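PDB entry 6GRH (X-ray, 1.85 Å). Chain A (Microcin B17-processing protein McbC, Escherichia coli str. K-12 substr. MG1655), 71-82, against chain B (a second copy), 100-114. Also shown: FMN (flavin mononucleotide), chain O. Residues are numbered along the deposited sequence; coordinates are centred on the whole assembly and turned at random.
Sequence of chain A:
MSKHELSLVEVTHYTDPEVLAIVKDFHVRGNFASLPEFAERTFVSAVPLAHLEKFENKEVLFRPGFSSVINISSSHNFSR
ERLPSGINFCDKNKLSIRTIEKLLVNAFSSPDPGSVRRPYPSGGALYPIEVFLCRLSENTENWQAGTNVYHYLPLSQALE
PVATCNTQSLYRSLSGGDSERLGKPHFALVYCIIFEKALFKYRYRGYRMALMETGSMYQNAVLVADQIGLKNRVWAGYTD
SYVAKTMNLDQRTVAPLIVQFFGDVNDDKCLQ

Chain A, residues 71-82: NISSSHNFSRER
Chain B, residues 100-114: IEKLLVNAFSSPDPG

Residues 71-82 of chain A, mostly extended apart from a 3-10 turn at 74-76, run along a helix of chain B that ends at Phe108(B) and continues as a loop. The chains advance together: CA atoms pair Ile72(A) with Glu101(B) (6.6 Å), His76(A) with Lys102(B) (5.2 Å), Asn77(A) with Asn106(B) (5.3 Å) and Glu81(A) with Ser110(B) (6.1 Å). The contact buries 821 Å².

Ile72(A) (phi/psi -117/137; chi1 m, chi2 t) points toward the helix, its CG2 3.6 Å from Val105(B) CG1 and its CD1 4.3 Å from Leu104(B) CD1, an apolar fit between branched side chains. Beside it, a water accepts from Ser73(A) N (3.0 Å) and donates to Glu101(B) OE1 (2.7 Å). In the turn, Asn77(A) N bonds Ser74(A) O (3.1 Å), and a second water donates to both Ser74(A) O (2.8 Å) and Pro111(B) O (2.7 Å). His76(A) (-78/-11; chi1 m, chi2 124°) brings CE1 within 3.0 Å of Glu101(B) OE1 and CB within 3.8 Å of Lys102(B) CG.

Asn106(B) (chi1 m, chi2 -77°) is the polar centre. Its ND2 donates to His76(A) O (3.0 Å) and, within its helix, to Lys102(B) O (2.7 Å); its OD1 accepts from Phe78(A) N (2.8 Å) and Ser79(A) OG (2.8 Å). A buried carboxamide suits this place because it can donate and accept at once.

Asn77(A) (-80/120; chi1 t, chi2 -65°) shapes the chain through Ser79(A) N to Asn77(A) OD1 (2.9 Å), while its ND2 donates to a water (3.2 Å) that lies 2.6 Å from Ser109(B) O. Phe78(A) (-110/12; chi1 p, chi2 80°) points away at CB, yet one ring face covers Asn106(B) CG. Ser79(A) (-100/159) takes chi1 m, and Pro111(B) CG packs 3.6 Å from Ser79(A) O. Beyond the contact, extended Arg82(A) (-64/135) donates from NH1 to FMN O1P (2.8 Å).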

# COMPACT_ATOMS: atom_id res chain seq x y z
N ASN A 71 6.35 -18.47 39.39
CA ASN A 71 5.26 -19.42 39.22
C ASN A 71 4.01 -18.97 39.95
O ASN A 71 4.09 -18.44 41.06
CB ASN A 71 5.66 -20.82 39.72
CG ASN A 71 6.63 -21.52 38.79
OD1 ASN A 71 7.75 -21.83 39.17
ND2 ASN A 71 6.21 -21.77 37.57
N ILE A 72 2.86 -19.18 39.31
CA ILE A 72 1.54 -18.88 39.87
C ILE A 72 0.77 -20.18 40.02
O ILE A 72 0.75 -21.00 39.10
CB ILE A 72 0.74 -17.98 38.92
CG1 ILE A 72 1.44 -16.64 38.74
CG2 ILE A 72 -0.70 -17.80 39.42
CD1 ILE A 72 0.83 -15.79 37.67
N SER A 73 0.08 -20.33 41.15
CA SER A 73 -0.70 -21.53 41.45
C SER A 73 -2.03 -21.59 40.70
O SER A 73 -2.76 -20.60 40.62
CB SER A 73 -1.03 -21.61 42.93
OG SER A 73 -2.00 -22.61 43.17
N SER A 74 -2.37 -22.79 40.23
CA SER A 74 -3.64 -23.06 39.56
C SER A 74 -4.81 -23.23 40.54
O SER A 74 -5.95 -23.41 40.11
CB SER A 74 -3.52 -24.32 38.69
N SER A 75 -4.54 -23.19 41.85
CA SER A 75 -5.62 -23.14 42.84
C SER A 75 -6.45 -21.85 42.79
O SER A 75 -7.56 -21.83 43.32
CB SER A 75 -5.08 -23.36 44.24
OG SER A 75 -4.23 -22.29 44.60
N HIS A 76 -5.94 -20.79 42.14
CA HIS A 76 -6.72 -19.56 41.94
C HIS A 76 -7.73 -19.69 40.80
O HIS A 76 -8.58 -18.81 40.62
CB HIS A 76 -5.79 -18.37 41.66
CG HIS A 76 -4.91 -18.02 42.81
ND1 HIS A 76 -3.54 -17.97 42.71
CD2 HIS A 76 -5.21 -17.73 44.09
CE1 HIS A 76 -3.03 -17.66 43.88
NE2 HIS A 76 -4.02 -17.51 44.74
N ASN A 77 -7.62 -20.77 40.01
CA ASN A 77 -8.50 -20.96 38.87
C ASN A 77 -9.85 -21.52 39.36
O ASN A 77 -9.88 -22.57 39.98
CB ASN A 77 -7.85 -21.87 37.84
CG ASN A 77 -8.54 -21.80 36.50
OD1 ASN A 77 -9.69 -22.19 36.40
ND2 ASN A 77 -7.85 -21.28 35.49
N PHE A 78 -10.93 -20.79 39.10
CA PHE A 78 -12.30 -21.20 39.46
C PHE A 78 -13.12 -21.57 38.23
O PHE A 78 -14.33 -21.76 38.33
CB PHE A 78 -13.01 -20.11 40.29
CG PHE A 78 -13.06 -18.75 39.62
CD1 PHE A 78 -13.99 -18.48 38.62
CD2 PHE A 78 -12.14 -17.76 39.96
CE1 PHE A 78 -14.01 -17.25 37.98
CE2 PHE A 78 -12.16 -16.53 39.33
CZ PHE A 78 -13.09 -16.28 38.34
N SER A 79 -12.47 -21.72 37.08
CA SER A 79 -13.16 -21.80 35.79
C SER A 79 -13.30 -23.23 35.31
O SER A 79 -12.59 -24.13 35.79
CB SER A 79 -12.42 -20.96 34.74
OG SER A 79 -12.50 -19.58 35.03
N ARG A 80 -14.26 -23.46 34.42
CA ARG A 80 -14.37 -24.72 33.69
C ARG A 80 -13.41 -24.67 32.49
O ARG A 80 -13.09 -23.59 31.98
CB ARG A 80 -15.81 -24.97 33.20
CG ARG A 80 -16.74 -25.58 34.24
N GLU A 81 -12.93 -25.84 32.08
CA GLU A 81 -12.17 -25.98 30.83
C GLU A 81 -13.09 -25.66 29.65
O GLU A 81 -14.23 -26.11 29.59
CB GLU A 81 -11.60 -27.41 30.70
N ARG A 82 -12.58 -24.87 28.71
CA ARG A 82 -13.28 -24.65 27.45
C ARG A 82 -13.34 -25.99 26.75
O ARG A 82 -12.32 -26.70 26.71
CB ARG A 82 -12.54 -23.63 26.58
CG ARG A 82 -13.16 -23.41 25.22
CD ARG A 82 -12.43 -22.31 24.46
NE ARG A 82 -11.03 -22.61 24.22
CZ ARG A 82 -10.54 -23.25 23.17
NH1 ARG A 82 -11.34 -23.71 22.21
NH2 ARG A 82 -9.23 -23.45 23.09
N ILE B 100 -4.44 -10.34 41.09
CA ILE B 100 -3.91 -10.26 39.72
C ILE B 100 -3.67 -11.69 39.17
O ILE B 100 -4.02 -11.98 38.02
CB ILE B 100 -2.63 -9.39 39.66
CG1 ILE B 100 -2.93 -7.95 40.15
CG2 ILE B 100 -2.08 -9.35 38.25
CD1 ILE B 100 -1.71 -7.08 40.35
N GLU B 101 -3.12 -12.56 40.01
CA GLU B 101 -2.95 -13.99 39.67
C GLU B 101 -4.26 -14.68 39.29
O GLU B 101 -4.29 -15.45 38.35
CB GLU B 101 -2.30 -14.74 40.82
CG GLU B 101 -0.82 -14.41 41.00
CD GLU B 101 -0.23 -14.95 42.28
OE1 GLU B 101 -0.91 -15.73 42.98
OE2 GLU B 101 0.92 -14.57 42.60
N LYS B 102 -5.32 -14.39 40.04
CA LYS B 102 -6.66 -14.88 39.74
C LYS B 102 -7.13 -14.42 38.37
O LYS B 102 -7.72 -15.21 37.62
CB LYS B 102 -7.68 -14.39 40.76
CG LYS B 102 -7.85 -15.23 41.97
CD LYS B 102 -9.12 -14.81 42.70
CE LYS B 102 -9.13 -15.26 44.14
NZ LYS B 102 -10.42 -14.86 44.76
N LEU B 103 -6.91 -13.15 38.06
CA LEU B 103 -7.28 -12.64 36.73
C LEU B 103 -6.59 -13.43 35.63
O LEU B 103 -7.23 -13.89 34.70
CB LEU B 103 -6.96 -11.15 36.59
CG LEU B 103 -7.26 -10.52 35.24
CD1 LEU B 103 -8.75 -10.61 34.94
CD2 LEU B 103 -6.78 -9.09 35.22
N LEU B 104 -5.27 -13.60 35.77
CA LEU B 104 -4.43 -14.14 34.72
C LEU B 104 -4.75 -15.60 34.42
O LEU B 104 -5.00 -15.95 33.26
CB LEU B 104 -2.94 -13.96 35.06
CG LEU B 104 -2.42 -12.51 35.10
CD1 LEU B 104 -1.05 -12.47 35.74
CD2 LEU B 104 -2.39 -11.87 33.73
N VAL B 105 -4.77 -16.44 35.46
CA VAL B 105 -5.00 -17.89 35.26
C VAL B 105 -6.42 -18.19 34.75
O VAL B 105 -6.58 -18.97 33.84
CB VAL B 105 -4.65 -18.76 36.49
CG1 VAL B 105 -3.20 -18.55 36.89
CG2 VAL B 105 -5.60 -18.52 37.66
N ASN B 106 -7.42 -17.48 35.26
CA ASN B 106 -8.80 -17.67 34.77
C ASN B 106 -9.05 -17.16 33.36
O ASN B 106 -9.70 -17.83 32.57
CB ASN B 106 -9.79 -17.07 35.76
CG ASN B 106 -9.91 -17.90 37.01
OD1 ASN B 106 -10.57 -18.96 37.02
ND2 ASN B 106 -9.24 -17.45 38.08
N ALA B 107 -8.51 -15.97 33.02
CA ALA B 107 -8.69 -15.41 31.68
C ALA B 107 -7.94 -16.13 30.59
O ALA B 107 -8.44 -16.21 29.47
CB ALA B 107 -8.32 -13.92 31.65
N PHE B 108 -6.73 -16.63 30.89
CA PHE B 108 -5.78 -17.05 29.83
C PHE B 108 -5.26 -18.49 29.91
O PHE B 108 -4.60 -18.96 28.96
CB PHE B 108 -4.58 -16.09 29.80
CG PHE B 108 -4.95 -14.64 29.79
CD1 PHE B 108 -5.84 -14.14 28.83
CD2 PHE B 108 -4.41 -13.76 30.71
CE1 PHE B 108 -6.20 -12.80 28.83
CE2 PHE B 108 -4.76 -12.42 30.70
CZ PHE B 108 -5.65 -11.93 29.76
N SER B 109 -5.56 -19.19 31.00
CA SER B 109 -4.97 -20.51 31.25
C SER B 109 -6.03 -21.55 31.57
O SER B 109 -7.14 -21.24 32.03
CB SER B 109 -3.95 -20.44 32.39
OG SER B 109 -2.88 -19.57 32.07
N SER B 110 -5.66 -22.80 31.33
CA SER B 110 -6.48 -23.94 31.69
C SER B 110 -6.47 -24.12 33.21
O SER B 110 -5.45 -23.85 33.87
CB SER B 110 -5.96 -25.21 31.01
OG SER B 110 -6.53 -26.38 31.58
N PRO B 111 -7.59 -24.59 33.78
CA PRO B 111 -7.55 -24.97 35.20
C PRO B 111 -6.58 -26.11 35.51
O PRO B 111 -6.11 -26.22 36.64
CB PRO B 111 -9.00 -25.38 35.52
CG PRO B 111 -9.67 -25.56 34.22
CD PRO B 111 -8.92 -24.78 33.18
N ASP B 112 -6.30 -26.95 34.51
CA ASP B 112 -5.34 -28.04 34.61
C ASP B 112 -3.93 -27.56 34.18
O ASP B 112 -3.70 -27.28 32.99
CB ASP B 112 -5.82 -29.18 33.70
CG ASP B 112 -4.91 -30.40 33.71
OD1 ASP B 112 -3.95 -30.44 34.51
OD2 ASP B 112 -5.17 -31.33 32.90
N PRO B 113 -2.97 -27.51 35.12
CA PRO B 113 -1.64 -27.01 34.75
C PRO B 113 -0.82 -27.93 33.80
O PRO B 113 0.13 -27.47 33.19
CB PRO B 113 -0.94 -26.84 36.11
CG PRO B 113 -1.59 -27.85 37.00
CD PRO B 113 -3.02 -27.95 36.53
N GLY B 114 -1.20 -29.21 33.69
CA GLY B 114 -0.59 -30.13 32.72
C GLY B 114 -1.17 -30.06 31.31
O GLY B 114 -0.65 -30.69 30.39
N1 FMN O . -10.25 -24.70 12.74
C2 FMN O . -10.35 -25.32 11.54
O2 FMN O . -10.43 -26.56 11.54
N3 FMN O . -10.36 -24.63 10.37
C4 FMN O . -10.28 -23.28 10.32
O4 FMN O . -10.30 -22.66 9.24
C4A FMN O . -10.16 -22.53 11.60
N5 FMN O . -10.06 -21.18 11.64
C5A FMN O . -9.96 -20.53 12.83
C6 FMN O . -9.87 -19.14 12.83
C7 FMN O . -9.77 -18.43 14.03
C7M FMN O . -9.67 -16.92 14.00
C8 FMN O . -9.76 -19.16 15.32
C8M FMN O . -9.65 -18.40 16.61
C9 FMN O . -9.85 -20.55 15.33
C9A FMN O . -9.95 -21.28 14.13
N10 FMN O . -10.04 -22.70 14.10
C10 FMN O . -10.15 -23.35 12.84
C1' FMN O . -10.05 -23.52 15.32
C2' FMN O . -8.63 -23.74 15.79
O2' FMN O . -7.96 -24.64 14.88
C3' FMN O . -8.65 -24.27 17.23
O3' FMN O . -9.14 -23.25 18.11
C4' FMN O . -7.27 -24.72 17.72
O4' FMN O . -6.82 -25.81 16.92
C5' FMN O . -7.26 -25.18 19.18
O5' FMN O . -8.19 -26.24 19.34
P FMN O . -9.40 -26.14 20.39
O1P FMN O . -10.24 -24.96 19.97
O2P FMN O . -10.12 -27.46 20.21
O3P FMN O . -8.67 -25.98 21.68
O HOH W 1 0.18 -18.22 43.23
O HOH W 2 -7.20 -25.62 38.99
O HOH W 3 -9.47 -20.52 32.84
O HOH W 4 -5.05 -22.27 35.93